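Local coordinates for protein inositol-1,4,5-trisphosphate 5-phosphatase 1 (Schizosaccharomyces pombe, PDB 1I9Z) that removes the 5-phosphate from soluble and lipid inositol phosphates, including phosphatidylinositol 4,5-bisphosphate, through the catalytic domain described here, at residues 106-117 with 144-153; 43-51 with 299-310. All coordinates share one frame; numbering follows the deposited sequence.

Contact 1 of 2, residues 106-117 with 144-153; sequences RSGQLVGTALMI and GNKGAVAIRF
Strand 147-153 lies over the hairpin 106-117, nearly antiparallel to strand 106-110 (axes 6.5 Å apart at 167°) and nearly parallel to strand 113-117 (6.6 Å, 13°), and no direct hydrogen bond joins the two segments. Side chains fill the separation. V149 points into the hairpin with its two methyls on different spots: CG1 meets L115 CB at 3.7 Å, while CG2 sits beside L110 N and T113 O. I151 comes next. Its CD1 lies near R106 O and L115 CD2, and its CG2 meets I117 CD1 tip to tip at 3.8 Å; that same I117 methyl lies at the edge of the F153 ring. With CG anti to the backbone N (chi1 -178°), L110 sends CD2 to within 3.6 Å of G147 CA, where a side chain on G147 would collide with it. G108 is similarly constrained, since a CB there would strike V149 CG1. At the type II' turn L110-T113, two waters bridge the segments: one molecule donates to L110 O and N145 O and accepts from T113 OG1, and a second links G112 N to N145 O. The contact joins the two sheets of the DNase I-like sandwich: A114 and M116 pair with strand 57-63 in one sheet, and in the other V149 touches strand 127-136 and A148 strand 158-166.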
loop_
_atom_site.group_PDB
_atom_site.type_symbol
_atom_site.label_atom_id
_atom_site.label_comp_id
_atom_site.label_asym_id
_atom_site.label_seq_id
_atom_site.Cartn_x
_atom_site.Cartn_y
_atom_site.Cartn_z
ATOM N N ARG A 106 -11.806 4.168 -7.709
ATOM C CA ARG A 106 -11.004 5.088 -8.515
ATOM C C ARG A 106 -9.713 4.408 -8.989
ATOM O O ARG A 106 -9.284 3.422 -8.365
ATOM C CB ARG A 106 -10.564 6.329 -7.679
ATOM C CG ARG A 106 -10.024 7.403 -8.717
ATOM C CD ARG A 106 -8.923 8.542 -8.552
ATOM N NE ARG A 106 -9.513 9.616 -7.850
ATOM C CZ ARG A 106 -9.306 10.939 -7.764
ATOM N NH1 ARG A 106 -8.421 11.790 -8.367
ATOM N NH2 ARG A 106 -10.160 11.446 -6.897
ATOM N N SER A 107 -9.125 4.919 -10.064
ATOM C CA SER A 107 -7.851 4.433 -10.560
ATOM C C SER A 107 -7.055 5.644 -10.997
ATOM O O SER A 107 -7.590 6.725 -11.287
ATOM C CB SER A 107 -7.935 3.413 -11.728
ATOM O OG SER A 107 -8.289 4.072 -12.929
ATOM N N GLY A 108 -5.755 5.454 -11.065
ATOM C CA GLY A 108 -4.850 6.522 -11.462
ATOM C C GLY A 108 -3.727 5.877 -12.271
ATOM O O GLY A 108 -3.475 4.648 -12.127
ATOM N N GLN A 109 -2.999 6.691 -13.033
ATOM C CA GLN A 109 -1.921 6.142 -13.849
ATOM C C GLN A 109 -0.826 7.132 -14.115
ATOM O O GLN A 109 -1.118 8.338 -14.292
ATOM C CB GLN A 109 -2.550 5.616 -15.168
ATOM C CG GLN A 109 -1.528 5.156 -16.176
ATOM C CD GLN A 109 -2.195 4.370 -17.310
ATOM O OE1 GLN A 109 -3.357 4.631 -17.634
ATOM N NE2 GLN A 109 -1.456 3.407 -17.910
ATOM N N LEU A 110 0.427 6.652 -14.084
ATOM C CA LEU A 110 1.614 7.487 -14.438
ATOM C C LEU A 110 2.437 6.602 -15.358
ATOM O O LEU A 110 3.110 5.639 -14.936
ATOM C CB LEU A 110 2.442 7.920 -13.214
ATOM C CG LEU A 110 3.619 8.808 -13.666
ATOM C CD1 LEU A 110 3.111 10.119 -14.237
ATOM C CD2 LEU A 110 4.582 9.000 -12.433
ATOM N N VAL A 111 2.345 6.904 -16.663
ATOM C CA VAL A 111 2.960 6.101 -17.684
ATOM C C VAL A 111 2.532 4.615 -17.504
ATOM O O VAL A 111 1.376 4.322 -17.631
ATOM C CB VAL A 111 4.458 6.184 -17.731
ATOM C CG1 VAL A 111 4.961 5.425 -18.988
ATOM C CG2 VAL A 111 4.890 7.701 -17.777
ATOM N N GLY A 112 3.447 3.691 -17.215
ATOM C CA GLY A 112 3.015 2.314 -17.060
ATOM C C GLY A 112 2.645 1.845 -15.641
ATOM O O GLY A 112 2.328 0.654 -15.395
ATOM N N THR A 113 2.702 2.767 -14.712
ATOM C CA THR A 113 2.349 2.478 -13.329
ATOM C C THR A 113 0.895 2.841 -13.096
ATOM O O THR A 113 0.494 3.944 -13.502
ATOM C CB THR A 113 3.280 3.311 -12.387
ATOM O OG1 THR A 113 4.635 2.959 -12.682
ATOM C CG2 THR A 113 2.925 3.047 -10.918
ATOM N N ALA A 114 0.103 1.926 -12.495
ATOM C CA ALA A 114 -1.294 2.265 -12.219
ATOM C C ALA A 114 -1.754 1.735 -10.860
ATOM O O ALA A 114 -1.256 0.712 -10.357
ATOM C CB ALA A 114 -2.222 1.715 -13.344
ATOM N N LEU A 115 -2.708 2.424 -10.279
ATOM C CA LEU A 115 -3.263 2.040 -8.979
ATOM C C LEU A 115 -4.777 2.023 -9.145
ATOM O O LEU A 115 -5.366 2.954 -9.705
ATOM C CB LEU A 115 -2.892 3.104 -7.880
ATOM C CG LEU A 115 -3.357 2.735 -6.465
ATOM C CD1 LEU A 115 -2.559 1.437 -5.968
ATOM C CD2 LEU A 115 -3.117 3.982 -5.508
ATOM N N MET A 116 -5.414 0.947 -8.717
ATOM C CA MET A 116 -6.857 0.920 -8.815
ATOM C C MET A 116 -7.377 0.337 -7.519
ATOM O O MET A 116 -6.797 -0.649 -6.965
ATOM C CB MET A 116 -7.301 0.079 -10.035
ATOM C CG MET A 116 -6.720 -1.304 -10.025
ATOM S SD MET A 116 -7.021 -2.190 -11.672
ATOM C CE MET A 116 -6.007 -1.411 -12.735
ATOM N N ILE A 117 -8.468 0.924 -7.019
ATOM C CA ILE A 117 -9.006 0.491 -5.734
ATOM C C ILE A 117 -10.485 0.076 -5.889
ATOM O O ILE A 117 -11.287 0.817 -6.499
ATOM C CB ILE A 117 -8.852 1.651 -4.700
ATOM C CG1 ILE A 117 -7.344 1.930 -4.441
ATOM C CG2 ILE A 117 -9.566 1.213 -3.338
ATOM C CD1 ILE A 117 -7.100 2.959 -3.306
ATOM N N GLY A 144 11.147 10.263 -18.809
ATOM C CA GLY A 144 11.211 9.230 -17.775
ATOM C C GLY A 144 9.923 8.434 -17.523
ATOM O O GLY A 144 8.789 8.958 -17.577
ATOM N N ASN A 145 10.072 7.133 -17.244
ATOM C CA ASN A 145 8.871 6.369 -16.992
ATOM C C ASN A 145 8.681 5.896 -15.529
ATOM O O ASN A 145 7.799 5.067 -15.283
ATOM C CB ASN A 145 8.795 5.201 -17.971
ATOM C CG ASN A 145 9.185 5.619 -19.417
ATOM O OD1 ASN A 145 8.744 6.665 -19.946
ATOM N ND2 ASN A 145 10.016 4.804 -20.052
ATOM N N LYS A 146 9.468 6.416 -14.582
ATOM C CA LYS A 146 9.317 6.008 -13.169
ATOM C C LYS A 146 8.523 7.010 -12.354
ATOM O O LYS A 146 8.428 8.200 -12.700
ATOM C CB LYS A 146 10.682 5.768 -12.536
ATOM C CG LYS A 146 11.532 4.755 -13.347
ATOM C CD LYS A 146 10.870 3.359 -13.414
ATOM C CE LYS A 146 11.914 2.282 -13.852
ATOM N NZ LYS A 146 12.527 2.614 -15.188
ATOM N N GLY A 147 7.954 6.535 -11.256
ATOM C CA GLY A 147 7.165 7.427 -10.429
ATOM C C GLY A 147 6.168 6.750 -9.547
ATOM O O GLY A 147 6.231 5.522 -9.311
ATOM N N ALA A 148 5.222 7.539 -9.063
ATOM C CA ALA A 148 4.215 7.032 -8.137
ATOM C C ALA A 148 2.810 7.448 -8.445
ATOM O O ALA A 148 2.595 8.528 -9.018
ATOM C CB ALA A 148 4.542 7.525 -6.680
ATOM N N VAL A 149 1.863 6.585 -8.066
ATOM C CA VAL A 149 0.424 6.911 -8.200
ATOM C C VAL A 149 -0.165 6.694 -6.813
ATOM O O VAL A 149 0.103 5.658 -6.166
ATOM C CB VAL A 149 -0.282 5.949 -9.197
ATOM C CG1 VAL A 149 -1.790 6.296 -9.270
ATOM C CG2 VAL A 149 0.379 6.110 -10.574
ATOM N N ALA A 150 -0.944 7.660 -6.342
ATOM C CA ALA A 150 -1.541 7.568 -5.027
ATOM C C ALA A 150 -3.049 7.941 -4.961
ATOM O O ALA A 150 -3.531 8.837 -5.699
ATOM C CB ALA A 150 -0.710 8.479 -4.016
ATOM N N ILE A 151 -3.780 7.182 -4.151
ATOM C CA ILE A 151 -5.188 7.466 -3.888
ATOM C C ILE A 151 -5.399 7.374 -2.353
ATOM O O ILE A 151 -4.932 6.427 -1.710
ATOM C CB ILE A 151 -6.080 6.442 -4.612
ATOM C CG1 ILE A 151 -5.913 6.657 -6.151
ATOM C CG2 ILE A 151 -7.539 6.662 -4.163
ATOM C CD1 ILE A 151 -6.430 5.389 -7.014
ATOM N N ARG A 152 -6.102 8.355 -1.789
ATOM C CA ARG A 152 -6.395 8.383 -0.368
ATOM C C ARG A 152 -7.907 8.579 -0.206
ATOM O O ARG A 152 -8.629 8.951 -1.154
ATOM C CB ARG A 152 -5.608 9.510 0.321
ATOM C CG ARG A 152 -6.003 11.018 -0.100
ATOM C CD ARG A 152 -7.304 11.547 0.564
ATOM N NE ARG A 152 -7.186 11.520 2.030
ATOM C CZ ARG A 152 -8.201 11.537 2.904
ATOM N NH1 ARG A 152 -7.924 11.458 4.214
ATOM N NH2 ARG A 152 -9.475 11.669 2.495
ATOM N N PHE A 153 -8.395 8.265 0.990
ATOM C CA PHE A 153 -9.814 8.417 1.250
ATOM C C PHE A 153 -10.052 8.254 2.759
ATOM O O PHE A 153 -9.180 7.752 3.516
ATOM C CB PHE A 153 -10.654 7.385 0.437
ATOM C CG PHE A 153 -10.332 5.926 0.705
ATOM C CD1 PHE A 153 -10.954 5.244 1.738
ATOM C CD2 PHE A 153 -9.387 5.240 -0.077
ATOM C CE1 PHE A 153 -10.654 3.894 2.012
ATOM C CE2 PHE A 153 -9.066 3.892 0.166
ATOM C CZ PHE A 153 -9.691 3.205 1.205
HETATM O O HOH W 1 5.505 5.474 -13.653
HETATM O O HOH W 2 6.164 3.096 -16.473
#

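Contact 2 of 2, residues 43-51 with 299-310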
loop_
_atom_site.group_PDB
_atom_site.type_symbol
_atom_site.label_atom_id
_atom_site.label_comp_id
_atom_site.label_asym_id
_atom_site.label_seq_id
_atom_site.Cartn_x
_atom_site.Cartn_y
_atom_site.Cartn_z
ATOM N N LEU A 43 -6.027 -14.720 -12.866
ATOM C CA LEU A 43 -5.219 -14.227 -11.729
ATOM C C LEU A 43 -5.670 -14.799 -10.415
ATOM O O LEU A 43 -5.365 -14.263 -9.339
ATOM C CB LEU A 43 -5.408 -12.706 -11.657
ATOM C CG LEU A 43 -5.255 -11.898 -12.955
ATOM C CD1 LEU A 43 -5.670 -10.429 -12.718
ATOM C CD2 LEU A 43 -3.773 -11.942 -13.415
ATOM N N GLU A 44 -6.463 -15.873 -10.443
ATOM C CA GLU A 44 -7.016 -16.395 -9.182
ATOM C C GLU A 44 -5.988 -16.638 -8.062
ATOM O O GLU A 44 -6.266 -16.377 -6.888
ATOM C CB GLU A 44 -7.769 -17.728 -9.468
ATOM C CG GLU A 44 -8.590 -17.748 -10.813
ATOM C CD GLU A 44 -7.796 -17.580 -12.174
ATOM O OE1 GLU A 44 -6.720 -18.214 -12.484
ATOM O OE2 GLU A 44 -8.331 -16.775 -12.985
ATOM N N ASN A 45 -4.859 -17.202 -8.432
ATOM C CA ASN A 45 -3.786 -17.548 -7.471
ATOM C C ASN A 45 -3.220 -16.306 -6.814
ATOM O O ASN A 45 -2.682 -16.350 -5.689
ATOM C CB ASN A 45 -2.670 -18.327 -8.195
ATOM C CG ASN A 45 -3.125 -19.756 -8.588
ATOM O OD1 ASN A 45 -2.496 -20.438 -9.446
ATOM N ND2 ASN A 45 -4.239 -20.220 -7.953
ATOM N N TRP A 46 -3.366 -15.188 -7.508
ATOM C CA TRP A 46 -2.834 -13.940 -6.963
ATOM C C TRP A 46 -3.806 -13.163 -6.056
ATOM O O TRP A 46 -3.487 -12.750 -4.938
ATOM C CB TRP A 46 -2.319 -13.093 -8.150
ATOM C CG TRP A 46 -1.838 -11.672 -7.770
ATOM C CD1 TRP A 46 -1.091 -11.308 -6.680
ATOM C CD2 TRP A 46 -2.026 -10.487 -8.540
ATOM N NE1 TRP A 46 -0.773 -9.948 -6.738
ATOM C CE2 TRP A 46 -1.332 -9.423 -7.875
ATOM C CE3 TRP A 46 -2.703 -10.215 -9.752
ATOM C CZ2 TRP A 46 -1.313 -8.130 -8.372
ATOM C CZ3 TRP A 46 -2.697 -8.959 -10.262
ATOM C CH2 TRP A 46 -1.996 -7.891 -9.589
ATOM N N LEU A 47 -5.022 -12.968 -6.557
ATOM C CA LEU A 47 -6.017 -12.222 -5.826
ATOM C C LEU A 47 -6.841 -13.008 -4.811
ATOM O O LEU A 47 -7.406 -12.397 -3.891
ATOM C CB LEU A 47 -6.937 -11.498 -6.841
ATOM C CG LEU A 47 -6.619 -10.022 -7.240
ATOM C CD1 LEU A 47 -5.167 -9.571 -6.946
ATOM C CD2 LEU A 47 -7.010 -9.740 -8.682
ATOM N N PHE A 48 -6.934 -14.346 -4.957
ATOM C CA PHE A 48 -7.700 -15.154 -3.955
ATOM C C PHE A 48 -6.745 -16.282 -3.523
ATOM O O PHE A 48 -7.046 -17.479 -3.649
ATOM C CB PHE A 48 -8.930 -15.733 -4.646
ATOM C CG PHE A 48 -9.744 -14.684 -5.350
ATOM C CD1 PHE A 48 -10.107 -14.848 -6.675
ATOM C CD2 PHE A 48 -10.206 -13.580 -4.638
ATOM C CE1 PHE A 48 -10.964 -13.888 -7.302
ATOM C CE2 PHE A 48 -11.037 -12.630 -5.224
ATOM C CZ PHE A 48 -11.413 -12.789 -6.561
ATOM N N PRO A 49 -5.572 -15.900 -3.026
ATOM C CA PRO A 49 -4.556 -16.869 -2.611
ATOM C C PRO A 49 -4.832 -17.682 -1.403
ATOM O O PRO A 49 -4.313 -18.812 -1.283
ATOM C CB PRO A 49 -3.339 -15.997 -2.377
ATOM C CG PRO A 49 -4.009 -14.802 -1.649
ATOM C CD PRO A 49 -5.203 -14.533 -2.581
ATOM N N GLU A 50 -5.609 -17.123 -0.489
ATOM C CA GLU A 50 -5.875 -17.830 0.766
ATOM C C GLU A 50 -7.248 -18.412 0.750
ATOM O O GLU A 50 -8.064 -18.078 -0.116
ATOM C CB GLU A 50 -5.757 -16.882 2.000
ATOM C CG GLU A 50 -6.238 -15.402 1.808
ATOM C CD GLU A 50 -7.599 -15.258 1.057
ATOM O OE1 GLU A 50 -8.622 -15.744 1.613
ATOM O OE2 GLU A 50 -7.643 -14.671 -0.081
ATOM N N ASN A 51 -7.481 -19.276 1.727
ATOM C CA ASN A 51 -8.771 -19.888 1.922
ATOM C C ASN A 51 -9.391 -19.041 3.018
ATOM O O ASN A 51 -9.630 -19.537 4.108
ATOM C CB ASN A 51 -8.590 -21.313 2.420
ATOM C CG ASN A 51 -9.816 -22.123 2.250
ATOM O OD1 ASN A 51 -10.300 -22.290 1.124
ATOM N ND2 ASN A 51 -10.351 -22.646 3.360
ATOM N N VAL A 299 3.293 -15.001 -5.415
ATOM C CA VAL A 299 2.389 -16.017 -5.942
ATOM C C VAL A 299 2.928 -16.512 -7.251
ATOM O O VAL A 299 3.477 -15.775 -8.028
ATOM C CB VAL A 299 0.972 -15.366 -6.152
ATOM C CG1 VAL A 299 0.084 -16.262 -7.018
ATOM C CG2 VAL A 299 0.357 -15.090 -4.748
ATOM N N PRO A 300 2.729 -17.790 -7.533
ATOM C CA PRO A 300 3.247 -18.335 -8.783
ATOM C C PRO A 300 2.432 -18.014 -10.047
ATOM O O PRO A 300 1.627 -18.849 -10.503
ATOM C CB PRO A 300 3.331 -19.865 -8.504
ATOM C CG PRO A 300 2.902 -20.043 -7.059
ATOM C CD PRO A 300 2.088 -18.821 -6.701
ATOM N N LEU A 301 2.570 -16.798 -10.580
ATOM C CA LEU A 301 2.001 -16.439 -11.906
ATOM C C LEU A 301 3.237 -16.233 -12.774
ATOM O O LEU A 301 4.235 -15.651 -12.311
ATOM C CB LEU A 301 1.179 -15.162 -11.924
ATOM C CG LEU A 301 -0.212 -15.225 -11.294
ATOM C CD1 LEU A 301 -0.972 -13.956 -11.696
ATOM C CD2 LEU A 301 -0.973 -16.507 -11.834
ATOM N N TYR A 302 3.169 -16.643 -14.041
ATOM C CA TYR A 302 4.350 -16.693 -14.895
ATOM C C TYR A 302 4.318 -15.821 -16.149
ATOM O O TYR A 302 5.143 -16.019 -17.074
ATOM C CB TYR A 302 4.513 -18.199 -15.314
ATOM C CG TYR A 302 4.827 -19.138 -14.150
ATOM C CD1 TYR A 302 3.804 -19.678 -13.334
ATOM C CD2 TYR A 302 6.143 -19.487 -13.893
ATOM C CE1 TYR A 302 4.117 -20.582 -12.248
ATOM C CE2 TYR A 302 6.495 -20.346 -12.842
ATOM C CZ TYR A 302 5.457 -20.889 -12.026
ATOM O OH TYR A 302 5.769 -21.749 -11.012
ATOM N N TYR A 303 3.398 -14.844 -16.174
ATOM C CA TYR A 303 3.251 -14.019 -17.360
ATOM C C TYR A 303 4.343 -13.011 -17.547
ATOM O O TYR A 303 4.510 -12.488 -18.644
ATOM C CB TYR A 303 1.934 -13.230 -17.312
ATOM C CG TYR A 303 0.759 -14.087 -16.961
ATOM C CD1 TYR A 303 -0.162 -13.683 -16.007
ATOM C CD2 TYR A 303 0.550 -15.321 -17.616
ATOM C CE1 TYR A 303 -1.288 -14.502 -15.668
ATOM C CE2 TYR A 303 -0.565 -16.098 -17.318
ATOM C CZ TYR A 303 -1.473 -15.694 -16.347
ATOM O OH TYR A 303 -2.602 -16.470 -16.031
ATOM N N SER A 304 5.071 -12.746 -16.466
ATOM C CA SER A 304 6.086 -11.683 -16.460
ATOM C C SER A 304 7.453 -12.197 -15.979
ATOM O O SER A 304 7.581 -13.384 -15.624
ATOM C CB SER A 304 5.570 -10.557 -15.496
ATOM O OG SER A 304 6.568 -9.530 -15.304
ATOM N N ASP A 305 8.472 -11.325 -16.030
ATOM C CA ASP A 305 9.772 -11.721 -15.490
ATOM C C ASP A 305 9.776 -11.424 -13.970
ATOM O O ASP A 305 10.740 -11.724 -13.273
ATOM C CB ASP A 305 10.925 -11.026 -16.219
ATOM C CG ASP A 305 10.769 -9.519 -16.279
ATOM O OD1 ASP A 305 9.756 -8.899 -15.853
ATOM O OD2 ASP A 305 11.750 -8.959 -16.778
ATOM N N HIS A 306 8.698 -10.858 -13.440
ATOM C CA HIS A 306 8.548 -10.719 -11.979
ATOM C C HIS A 306 7.394 -11.590 -11.508
ATOM O O HIS A 306 6.440 -11.841 -12.266
ATOM C CB HIS A 306 8.108 -9.315 -11.531
ATOM C CG HIS A 306 9.134 -8.261 -11.746
ATOM N ND1 HIS A 306 9.627 -7.474 -10.718
ATOM C CD2 HIS A 306 9.694 -7.798 -12.883
ATOM C CE1 HIS A 306 10.443 -6.559 -11.227
ATOM N NE2 HIS A 306 10.499 -6.734 -12.544
ATOM N N ARG A 307 7.457 -12.056 -10.263
ATOM C CA ARG A 307 6.256 -12.693 -9.656
ATOM C C ARG A 307 5.473 -11.615 -8.977
ATOM O O ARG A 307 6.064 -10.631 -8.496
ATOM C CB ARG A 307 6.598 -13.671 -8.536
ATOM C CG ARG A 307 7.383 -14.871 -9.037
ATOM C CD ARG A 307 6.344 -16.020 -9.566
ATOM N NE ARG A 307 7.206 -17.082 -10.047
ATOM C CZ ARG A 307 7.689 -17.200 -11.274
ATOM N NH1 ARG A 307 7.358 -16.368 -12.282
ATOM N NH2 ARG A 307 8.711 -18.060 -11.463
ATOM N N PRO A 308 4.131 -11.732 -8.951
ATOM C CA PRO A 308 3.262 -10.775 -8.290
ATOM C C PRO A 308 3.343 -11.084 -6.784
ATOM O O PRO A 308 3.768 -12.215 -6.384
ATOM C CB PRO A 308 1.836 -11.076 -8.868
ATOM C CG PRO A 308 1.920 -12.516 -9.299
ATOM C CD PRO A 308 3.392 -12.856 -9.583
ATOM N N ILE A 309 2.980 -10.100 -5.955
ATOM C CA ILE A 309 2.984 -10.299 -4.492
ATOM C C ILE A 309 1.703 -9.695 -3.894
ATOM O O ILE A 309 0.928 -8.990 -4.589
ATOM C CB ILE A 309 4.192 -9.588 -3.808
ATOM C CG1 ILE A 309 4.186 -8.096 -4.138
ATOM C CG2 ILE A 309 5.495 -10.201 -4.299
ATOM C CD1 ILE A 309 5.168 -7.232 -3.246
ATOM N N TYR A 310 1.415 -10.028 -2.639
ATOM C CA TYR A 310 0.288 -9.402 -1.969
ATOM C C TYR A 310 0.561 -9.338 -0.471
ATOM O O TYR A 310 1.455 -10.049 0.046
ATOM C CB TYR A 310 -1.054 -10.141 -2.228
ATOM C CG TYR A 310 -1.131 -11.503 -1.546
ATOM C CD1 TYR A 310 -1.636 -11.614 -0.245
ATOM C CD2 TYR A 310 -0.628 -12.625 -2.160
ATOM C CE1 TYR A 310 -1.653 -12.846 0.428
ATOM C CE2 TYR A 310 -0.601 -13.876 -1.481
ATOM C CZ TYR A 310 -1.118 -13.971 -0.219
ATOM O OH TYR A 310 -1.168 -15.205 0.407
#
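W46 holds CG anti to its own N (chi1 175°), which carries the indole from helix 44-47 to P308 and I309, while Y310, its CG between N and the carbonyl carbon (chi1 70°), presents a ring face to P49. The indole is fixed in three ways. NE1 donates to I309 O at 2.9 Å, a nearly straight bond (163°) with the acceptor in the indole plane, although the donor stands well above the carbonyl plane. P308 CB makes a CH-pi contact 3.5 Å from the centroid of the five-membered ring, and L47 CD1 covers the opposite face. Cutting W46 back to an alanine is likely to leave I309 O without this donor and open a gap between P308 and L47. P49 CG makes a second CH-pi contact, 3.6 Å from the Y310 ring centroid. V299 lies against the backbone of the short helix, its CG1 3.1 Å from N45 O, with CG2 at the edge of the Y310 ring. L301 CD1 continues the apolar seam, touching W46 CB and L43 CD2, each at 3.9 Å. W46 O is buried here with no partner in the model. The short helix thus packs on the loop leading into strand 309-320 of the DNase I-like fold; that loop also carries D305 of the inositol bisphosphate pocket.

Contacts 1 and 2 have centres 20 Å apart and do not touch, their nearest atoms being about 8 Å from each other, yet both reach the six-stranded sheet. Contact 1 uses its edge hairpin, 102-110 and 113-120, whereas contact 2 involves strand 309-320, farther across and next to the other edge strand, 292-298. In sequence, both segments of contact 1 fall between the two segments of contact 2. Both lie on chain that runs near the ligand: the K146 side chain is close without touching, about 7 Å from the bound inositol bisphosphate and about 8 Å from the calcium ion, while D305 of segment 299-310 touches that ligand but takes no part in the packing of contact 2.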